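Urocanate hydratase (Paenibacillus sp. Soil724D2, PDB 7NED) catalyses the hydration of thiourocanate, a step in bacterial ergothioneine catabolism, and binds NAD+ as its cofactor. Local coordinates at residues G245-I250 with K304-I309; I237-V242 with V297-E302; M418-K423 with G500-D505. All blocks are in the same frame, centred on the assembly; numbering follows the deposited sequence.

Overall arrangement
Contacts 1 and 2 are neighbours in the Rossmann-like domain, their centres 9 Å apart, and both draw on helix 282-305. Contact 2 packs that helix against helix 234-243; contact 1 follows two segments of the chain as they leave these helices and enter adjacent parallel strands. The two are joined by a probable hydrogen bond from Arg306 NH1 to Val242 O, 2.8 Å long. In contact 2 the side chain of Tyr238 lies about 7 Å from the bound NAD. Contact 3 belongs to the C-terminal domain, on the opposite side of the chain's centre, with its own centre about 52 Å from that of contact 1 and about 53 Å from that of contact 2.

Contact 1: residues G245-I250 with K304-I309; sequences GITPDI and KKRGAI
The guanidinium of Arg306 holds a water in its plane, at the edge, through NH1, while Gly245 CA approaches NH1 obliquely at 3.8 Å. NH1 also donates to Val242 O, and NE forms a salt bridge with Glu302. This is where the chain twice leaves a helix of the Rossmann-like domain and enters adjacent strands of its parallel sheet, 250-251 and 309-312. Each helix ends in a Schellman motif, with Gly245 and Gly307 taking the positive phi that suits glycine. Thr247 and Arg306 cross obliquely. Thr247 OG1, anti to the carbonyl carbon (chi1 -57°), sits 3.4 Å from Arg306 CB and bonds the same water; CG2 packs 3.8 Å from Ala308 CB. An alanine at Thr247 would probably leave that water without one of its partners and open a gap beside Ala308. The small Ala308 suits its place, for its CB is 3.2 Å from Pro248 O. Ile250 and Ile309 are paired in the sheet, and the side chains of both touch Ile146 of helix 133-150. A second water donates to Asp249 O and Gly307 O. Ile309 N also donates to Asp249 O, 2.9 Å away and nearly straight at 170°, from above the carbonyl plane.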
loop_
_atom_site.group_PDB
_atom_site.type_symbol
_atom_site.label_atom_id
_atom_site.label_comp_id
_atom_site.label_asym_id
_atom_site.label_seq_id
_atom_site.Cartn_x
_atom_site.Cartn_y
_atom_site.Cartn_z
ATOM N N GLY A 245 10.773 3.456 -46.016
ATOM C CA GLY A 245 10.759 4.905 -45.854
ATOM C C GLY A 245 9.384 5.501 -45.639
ATOM O O GLY A 245 9.165 6.677 -45.939
ATOM N N ILE A 246 8.446 4.709 -45.138
ATOM C CA ILE A 246 7.093 5.152 -44.852
ATOM C C ILE A 246 7.051 5.587 -43.389
ATOM O O ILE A 246 7.232 4.762 -42.488
ATOM C CB ILE A 246 6.089 4.035 -45.134
ATOM C CG1 ILE A 246 5.994 3.802 -46.645
ATOM C CG2 ILE A 246 4.746 4.370 -44.560
ATOM C CD1 ILE A 246 4.910 2.846 -47.046
ATOM N N THR A 247 6.846 6.888 -43.154
ATOM C CA THR A 247 6.783 7.431 -41.797
ATOM C C THR A 247 5.346 7.827 -41.526
ATOM O O THR A 247 4.851 8.786 -42.141
ATOM C CB THR A 247 7.708 8.639 -41.605
ATOM O OG1 THR A 247 9.052 8.282 -41.931
ATOM C CG2 THR A 247 7.691 9.129 -40.155
ATOM N N PRO A 248 4.620 7.107 -40.680
ATOM C CA PRO A 248 3.295 7.579 -40.282
ATOM C C PRO A 248 3.439 8.889 -39.530
ATOM O O PRO A 248 4.520 9.241 -39.047
ATOM C CB PRO A 248 2.765 6.454 -39.363
ATOM C CG PRO A 248 3.672 5.283 -39.600
ATOM C CD PRO A 248 5.004 5.872 -39.970
ATOM N N ASP A 249 2.320 9.600 -39.408
ATOM C CA ASP A 249 2.319 10.863 -38.675
ATOM C C ASP A 249 2.357 10.630 -37.182
ATOM O O ASP A 249 2.890 11.466 -36.431
ATOM C CB ASP A 249 1.081 11.669 -39.048
ATOM C CG ASP A 249 1.040 11.973 -40.546
ATOM O OD1 ASP A 249 1.974 12.681 -40.985
ATOM O OD2 ASP A 249 0.133 11.480 -41.269
ATOM N N ILE A 250 1.815 9.502 -36.745
ATOM C CA ILE A 250 1.750 9.160 -35.323
ATOM C C ILE A 250 2.039 7.681 -35.181
ATOM O O ILE A 250 1.579 6.874 -35.983
ATOM C CB ILE A 250 0.367 9.463 -34.735
ATOM C CG1 ILE A 250 0.062 10.957 -34.861
ATOM C CG2 ILE A 250 0.342 9.039 -33.277
ATOM C CD1 ILE A 250 -1.390 11.282 -34.580
ATOM N N LYS A 304 10.427 8.222 -35.192
ATOM C CA LYS A 304 10.443 9.486 -34.461
ATOM C C LYS A 304 11.430 10.468 -35.070
ATOM O O LYS A 304 11.138 11.660 -35.191
ATOM C CB LYS A 304 10.792 9.242 -33.003
ATOM C CG LYS A 304 11.061 10.518 -32.210
ATOM C CD LYS A 304 11.274 10.193 -30.694
ATOM C CE LYS A 304 11.584 11.445 -29.880
ATOM N NZ LYS A 304 10.464 12.402 -30.037
ATOM N N LYS A 305 12.600 9.978 -35.460
ATOM C CA LYS A 305 13.619 10.828 -36.060
ATOM C C LYS A 305 13.231 11.276 -37.470
ATOM O O LYS A 305 13.683 12.350 -37.910
ATOM C CB LYS A 305 14.948 10.115 -36.022
ATOM N N ARG A 306 12.396 10.526 -38.141
ATOM C CA ARG A 306 11.899 10.966 -39.440
ATOM C C ARG A 306 10.660 11.847 -39.328
ATOM O O ARG A 306 10.069 12.208 -40.353
ATOM C CB ARG A 306 11.629 9.757 -40.334
ATOM C CG ARG A 306 12.825 8.827 -40.388
ATOM C CD ARG A 306 12.565 7.601 -41.243
ATOM N NE ARG A 306 13.820 6.898 -41.498
ATOM C CZ ARG A 306 13.928 5.771 -42.195
ATOM N NH1 ARG A 306 12.855 5.180 -42.733
ATOM N NH2 ARG A 306 15.130 5.244 -42.357
ATOM N N GLY A 307 10.270 12.226 -38.109
ATOM C CA GLY A 307 9.227 13.214 -37.902
ATOM C C GLY A 307 7.910 12.707 -37.357
ATOM O O GLY A 307 7.011 13.522 -37.126
ATOM N N ALA A 308 7.761 11.405 -37.121
ATOM C CA ALA A 308 6.524 10.902 -36.529
ATOM C C ALA A 308 6.399 11.402 -35.097
ATOM O O ALA A 308 7.395 11.625 -34.410
ATOM C CB ALA A 308 6.505 9.371 -36.538
ATOM N N ILE A 309 5.162 11.628 -34.669
ATOM C CA ILE A 309 4.871 11.827 -33.255
ATOM C C ILE A 309 4.758 10.426 -32.651
ATOM O O ILE A 309 3.801 9.697 -32.929
ATOM C CB ILE A 309 3.582 12.634 -33.045
ATOM C CG1 ILE A 309 3.640 13.996 -33.755
ATOM C CG2 ILE A 309 3.320 12.841 -31.551
ATOM C CD1 ILE A 309 4.862 14.806 -33.407
HETATM O O HOH W 1 9.913 5.478 -42.471
HETATM O O HOH W 2 4.148 13.761 -37.462
#

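Contact 2: residues I237-V242 with V297-E302; sequences IYPELV and VEAMLE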
loop_
_atom_site.group_PDB
_atom_site.type_symbol
_atom_site.label_atom_id
_atom_site.label_comp_id
_atom_site.label_asym_id
_atom_site.label_seq_id
_atom_site.Cartn_x
_atom_site.Cartn_y
_atom_site.Cartn_z
ATOM N N ILE A 237 6.401 -5.655 -38.829
ATOM C CA ILE A 237 5.809 -4.635 -39.700
ATOM C C ILE A 237 6.501 -3.304 -39.490
ATOM O O ILE A 237 6.792 -2.584 -40.456
ATOM C CB ILE A 237 4.298 -4.495 -39.458
ATOM C CG1 ILE A 237 3.527 -5.779 -39.826
ATOM C CG2 ILE A 237 3.736 -3.231 -40.221
ATOM C CD1 ILE A 237 3.661 -6.188 -41.271
ATOM N N TYR A 238 6.752 -2.931 -38.223
ATOM C CA TYR A 238 7.312 -1.606 -37.971
ATOM C C TYR A 238 8.664 -1.451 -38.642
ATOM O O TYR A 238 8.874 -0.432 -39.329
ATOM C CB TYR A 238 7.414 -1.303 -36.478
ATOM C CG TYR A 238 6.120 -0.951 -35.768
ATOM C CD1 TYR A 238 6.126 -0.044 -34.723
ATOM C CD2 TYR A 238 4.902 -1.534 -36.134
ATOM C CE1 TYR A 238 4.975 0.268 -34.050
ATOM C CE2 TYR A 238 3.743 -1.225 -35.465
ATOM C CZ TYR A 238 3.795 -0.325 -34.406
ATOM O OH TYR A 238 2.643 -0.018 -33.720
ATOM N N PRO A 239 9.592 -2.399 -38.531
ATOM C CA PRO A 239 10.876 -2.234 -39.232
ATOM C C PRO A 239 10.710 -2.207 -40.731
ATOM O O PRO A 239 11.489 -1.531 -41.417
ATOM C CB PRO A 239 11.689 -3.459 -38.794
ATOM C CG PRO A 239 11.050 -3.907 -37.506
ATOM C CD PRO A 239 9.588 -3.596 -37.660
ATOM N N GLU A 240 9.716 -2.931 -41.254
ATOM C CA GLU A 240 9.463 -2.913 -42.693
ATOM C C GLU A 240 9.011 -1.531 -43.162
ATOM O O GLU A 240 9.414 -1.069 -44.235
ATOM C CB GLU A 240 8.441 -3.991 -43.045
ATOM C CG GLU A 240 7.949 -3.949 -44.472
ATOM C CD GLU A 240 9.002 -4.391 -45.470
ATOM O OE1 GLU A 240 8.684 -4.407 -46.677
ATOM O OE2 GLU A 240 10.137 -4.729 -45.055
ATOM N N LEU A 241 8.185 -0.839 -42.381
ATOM C CA LEU A 241 7.822 0.519 -42.774
ATOM C C LEU A 241 9.042 1.424 -42.762
ATOM O O LEU A 241 9.184 2.315 -43.608
ATOM C CB LEU A 241 6.741 1.063 -41.852
ATOM C CG LEU A 241 5.447 0.266 -41.860
ATOM C CD1 LEU A 241 4.522 0.837 -40.799
ATOM C CD2 LEU A 241 4.802 0.371 -43.252
ATOM N N VAL A 242 9.944 1.203 -41.817
ATOM C CA VAL A 242 11.191 1.949 -41.797
ATOM C C VAL A 242 12.002 1.638 -43.045
ATOM O O VAL A 242 12.610 2.526 -43.658
ATOM C CB VAL A 242 11.972 1.610 -40.518
ATOM C CG1 VAL A 242 13.369 2.182 -40.596
ATOM C CG2 VAL A 242 11.207 2.120 -39.289
ATOM N N VAL A 297 10.786 -1.101 -30.894
ATOM C CA VAL A 297 11.033 0.246 -30.390
ATOM C C VAL A 297 12.166 0.929 -31.161
ATOM O O VAL A 297 12.163 2.153 -31.335
ATOM C CB VAL A 297 11.327 0.210 -28.880
ATOM C CG1 VAL A 297 11.804 1.573 -28.405
ATOM C CG2 VAL A 297 10.100 -0.255 -28.118
ATOM N N GLU A 298 13.161 0.174 -31.617
ATOM C CA GLU A 298 14.152 0.767 -32.511
ATOM C C GLU A 298 13.481 1.364 -33.740
ATOM O O GLU A 298 13.797 2.479 -34.167
ATOM C CB GLU A 298 15.169 -0.285 -32.942
ATOM C CG GLU A 298 16.268 -0.507 -31.931
ATOM C CD GLU A 298 17.149 0.719 -31.797
ATOM O OE1 GLU A 298 17.863 1.079 -32.768
ATOM O OE2 GLU A 298 17.201 1.273 -30.677
ATOM N N ALA A 299 12.553 0.622 -34.328
ATOM C CA ALA A 299 11.787 1.153 -35.450
ATOM C C ALA A 299 11.009 2.404 -35.041
ATOM O O ALA A 299 10.994 3.405 -35.769
ATOM C CB ALA A 299 10.868 0.061 -35.999
ATOM N N MET A 300 10.350 2.367 -33.877
ATOM C CA MET A 300 9.667 3.555 -33.372
ATOM C C MET A 300 10.628 4.721 -33.232
ATOM O O MET A 300 10.287 5.864 -33.566
ATOM C CB MET A 300 9.000 3.226 -32.031
ATOM C CG MET A 300 7.966 2.112 -32.201
ATOM S SD MET A 300 7.142 1.668 -30.642
ATOM C CE MET A 300 6.439 3.218 -30.084
ATOM N N LEU A 301 11.811 4.473 -32.744
ATOM C CA LEU A 301 12.786 5.522 -32.567
ATOM C C LEU A 301 13.202 6.095 -33.940
ATOM O O LEU A 301 13.322 7.250 -34.094
ATOM C CB LEU A 301 13.979 5.022 -31.768
ATOM C CG LEU A 301 13.854 4.922 -30.253
ATOM C CD1 LEU A 301 14.956 4.082 -29.688
ATOM C CD2 LEU A 301 13.790 6.266 -29.593
ATOM N N GLU A 302 13.325 5.258 -34.930
ATOM C CA GLU A 302 13.687 5.745 -36.231
ATOM C C GLU A 302 12.542 6.568 -36.809
ATOM O O GLU A 302 12.762 7.613 -37.367
ATOM C CB GLU A 302 14.077 4.607 -37.132
ATOM C CG GLU A 302 14.558 5.051 -38.486
ATOM C CD GLU A 302 15.867 5.846 -38.487
ATOM O OE1 GLU A 302 15.968 6.748 -39.360
ATOM O OE2 GLU A 302 16.787 5.534 -37.690
#
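Tyr238 turns the edge of its ring to Met300, whose CG lies in the ring plane, 3.8 Å from Tyr238 CD1. The two side chains meet at a slant. Beyond Met300 CG the sulfur gives an oblique Met-aromatic contact, SD being 5.5 Å from the centroid of the Tyr238 ring. A flexible, polarisable methionine suits a position beside a ring edge, since it can follow the aromatic outline without needing a polar partner.

Next to this pair the helices come close over Ala299. Its CB is 3.7 Å from Tyr238 CB and also touches Pro239, while Val242 CG2 closes in from the following turn at 3.9 Å. A methyl group suits this place, since CB already meets these three residues; a larger side chain would probably crowd them. The segment axes approach to 8.5 Å and cross at 33°, running in roughly the same direction. Pro239 has no N-H to give to the turn before it, and the helix is kinked there; the proline ring rests its CD against Ala299 CB. Farther on, Val242 and Glu302 cross at about a right angle. Val242 CG1, anti to the backbone N, meets Glu302 CG at 3.8 Å, so the glutamate adds its aliphatic part to the packing while its carboxylate pairs with Arg306.

The contact joins helices 234-243 and 282-305 of the Rossmann-like domain. Tyr238 also lies on Leu161 and Ala163 of strand 159-163, and its OH is hydrogen-bonded to Thr252 O. Between the two segments the chemistry is largely apolar, which implies that they are held by the fit of methyl, methylene, sulfur and ring edge, whereas the polar ends of Tyr238 and Glu302 are satisfied elsewhere.

Contact 3: residues M418-K423 with G500-D505; sequences MVREGK and GSTESD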
loop_
_atom_site.group_PDB
_atom_site.type_symbol
_atom_site.label_atom_id
_atom_site.label_comp_id
_atom_site.label_asym_id
_atom_site.label_seq_id
_atom_site.Cartn_x
_atom_site.Cartn_y
_atom_site.Cartn_z
ATOM N N MET A 418 -32.424 9.926 -10.551
ATOM C CA MET A 418 -33.168 9.327 -11.662
ATOM C C MET A 418 -33.518 7.890 -11.348
ATOM O O MET A 418 -34.589 7.405 -11.733
ATOM C CB MET A 418 -32.356 9.402 -12.960
ATOM C CG MET A 418 -32.013 10.812 -13.372
ATOM S SD MET A 418 -30.959 10.916 -14.836
ATOM C CE MET A 418 -31.801 9.847 -16.017
ATOM N N VAL A 419 -32.616 7.174 -10.661
ATOM C CA VAL A 419 -32.965 5.833 -10.217
ATOM C C VAL A 419 -34.133 5.903 -9.243
ATOM O O VAL A 419 -35.119 5.169 -9.355
ATOM C CB VAL A 419 -31.749 5.123 -9.582
ATOM C CG1 VAL A 419 -32.197 3.776 -8.990
ATOM C CG2 VAL A 419 -30.665 4.886 -10.608
ATOM N N ARG A 420 -34.037 6.802 -8.279
ATOM C CA ARG A 420 -35.066 6.903 -7.249
ATOM C C ARG A 420 -36.434 7.244 -7.854
ATOM O O ARG A 420 -37.460 6.697 -7.431
ATOM C CB ARG A 420 -34.613 7.951 -6.215
ATOM C CG ARG A 420 -35.654 8.400 -5.208
ATOM C CD ARG A 420 -34.987 9.085 -3.997
ATOM N NE ARG A 420 -34.453 10.419 -4.275
ATOM C CZ ARG A 420 -33.153 10.719 -4.276
ATOM N NH1 ARG A 420 -32.263 9.763 -4.023
ATOM N NH2 ARG A 420 -32.736 11.962 -4.531
ATOM N N GLU A 421 -36.464 8.139 -8.833
ATOM C CA GLU A 421 -37.685 8.603 -9.499
ATOM C C GLU A 421 -38.156 7.685 -10.628
ATOM O O GLU A 421 -39.086 8.048 -11.360
ATOM C CB GLU A 421 -37.465 10.020 -10.048
ATOM C CG GLU A 421 -37.229 11.030 -8.927
ATOM C CD GLU A 421 -36.984 12.446 -9.396
ATOM O OE1 GLU A 421 -36.987 13.342 -8.522
ATOM O OE2 GLU A 421 -36.786 12.670 -10.608
ATOM N N GLY A 422 -37.541 6.521 -10.791
ATOM C CA GLY A 422 -37.926 5.619 -11.857
ATOM C C GLY A 422 -37.648 6.128 -13.257
ATOM O O GLY A 422 -38.210 5.606 -14.220
ATOM N N LYS A 423 -36.818 7.143 -13.413
ATOM C CA LYS A 423 -36.410 7.529 -14.754
ATOM C C LYS A 423 -35.358 6.598 -15.332
ATOM O O LYS A 423 -35.091 6.666 -16.533
ATOM C CB LYS A 423 -35.899 8.966 -14.788
ATOM C CG LYS A 423 -36.962 10.009 -14.482
ATOM C CD LYS A 423 -36.376 11.398 -14.598
ATOM C CE LYS A 423 -37.358 12.446 -14.157
ATOM N NZ LYS A 423 -36.707 13.771 -14.306
ATOM N N GLY A 500 -30.513 4.585 -5.812
ATOM C CA GLY A 500 -31.678 5.412 -5.644
ATOM C C GLY A 500 -31.955 5.913 -4.240
ATOM O O GLY A 500 -32.695 6.893 -4.095
ATOM N N SER A 501 -31.390 5.289 -3.194
ATOM C CA SER A 501 -31.765 5.697 -1.844
ATOM C C SER A 501 -31.187 7.055 -1.506
ATOM O O SER A 501 -30.167 7.483 -2.048
ATOM C CB SER A 501 -31.280 4.690 -0.799
ATOM O OG SER A 501 -29.867 4.782 -0.672
ATOM N N THR A 502 -31.829 7.726 -0.546
ATOM C CA THR A 502 -31.279 8.987 -0.074
ATOM C C THR A 502 -29.974 8.769 0.669
ATOM O O THR A 502 -29.083 9.616 0.610
ATOM C CB THR A 502 -32.276 9.707 0.830
ATOM O OG1 THR A 502 -32.658 8.819 1.882
ATOM C CG2 THR A 502 -33.505 10.102 0.018
ATOM N N GLU A 503 -29.826 7.638 1.340
ATOM C CA GLU A 503 -28.550 7.395 1.997
ATOM C C GLU A 503 -27.426 7.265 0.980
ATOM O O GLU A 503 -26.305 7.737 1.222
ATOM C CB GLU A 503 -28.657 6.164 2.894
ATOM C CG GLU A 503 -29.411 6.484 4.167
ATOM C CD GLU A 503 -29.422 5.347 5.145
ATOM O OE1 GLU A 503 -29.885 5.541 6.297
ATOM O OE2 GLU A 503 -28.984 4.243 4.762
ATOM N N SER A 504 -27.716 6.692 -0.194
ATOM C CA SER A 504 -26.692 6.635 -1.238
ATOM C C SER A 504 -26.284 8.019 -1.719
ATOM O O SER A 504 -25.143 8.209 -2.168
ATOM C CB SER A 504 -27.192 5.753 -2.389
ATOM O OG SER A 504 -27.242 4.416 -1.910
ATOM N N ASP A 505 -27.191 9.000 -1.656
ATOM C CA ASP A 505 -26.824 10.359 -2.038
ATOM C C ASP A 505 -25.618 10.825 -1.236
ATOM O O ASP A 505 -24.647 11.371 -1.787
ATOM C CB ASP A 505 -28.005 11.294 -1.813
ATOM C CG ASP A 505 -29.074 11.152 -2.874
ATOM O OD1 ASP A 505 -28.738 10.771 -4.023
ATOM O OD2 ASP A 505 -30.260 11.400 -2.556
HETATM O O HOH W 3 -29.566 12.612 -5.693
#
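Arg420 NH1 donates to Gly500 O at 2.9 Å, with an N-H...O angle of 156°. The oxygen lies close to the guanidinium plane, at its edge, whereas NH1 stands above the plane of the carbonyl. The same guanidinium meets Asp505 tip to tip in a salt bridge: OD2 is 3.0 Å from NH1 and 3.2 Å from NH2. Both bonds to OD2 are weak and bent, since a single oxygen, placed obliquely to the guanidinium, is shared by NH1 and NH2; the two planes stand 86° apart. Arg420 CG is anti to the backbone N, and the side chain passes over the Gly500 carbonyl, with CB 3.0 Å and CD 3.2 Å from its oxygen; the bend at chi3 then turns NE off the extended line. Thr502 CG2 lies over one face of the guanidinium, offset toward its rim.

Beside the arginine, Val419 CG1 rests 3.7 Å from Gly500 N. A side chain on Gly500 would point into this surface and press on Val419 CG1 and Arg420 N, and the backbone angles also favour glycine.

The contact sets the C-terminal end of helix 407-420 against the beginning of helix 502-525, in the C-terminal domain. Ser501 is the N-cap of the latter: its OG accepts from Ser504 N at 2.9 Å. Asp505, in the first turn, would probably be favoured by the helix dipole, as would the positive Arg420 at the C-terminal end of helix 407-420.

A second shell orients these groups. Water 3 donates to Asp505 OD1 and more weakly accepts from Arg420 NH2. Asn416, one turn before Arg420, accepts from Gly500 N through OD1 and gives ND2 to Ser501 O and Asp505 OD1. Asp499 OD1 in turn is bonded to Ser501 N and Ser504 OG.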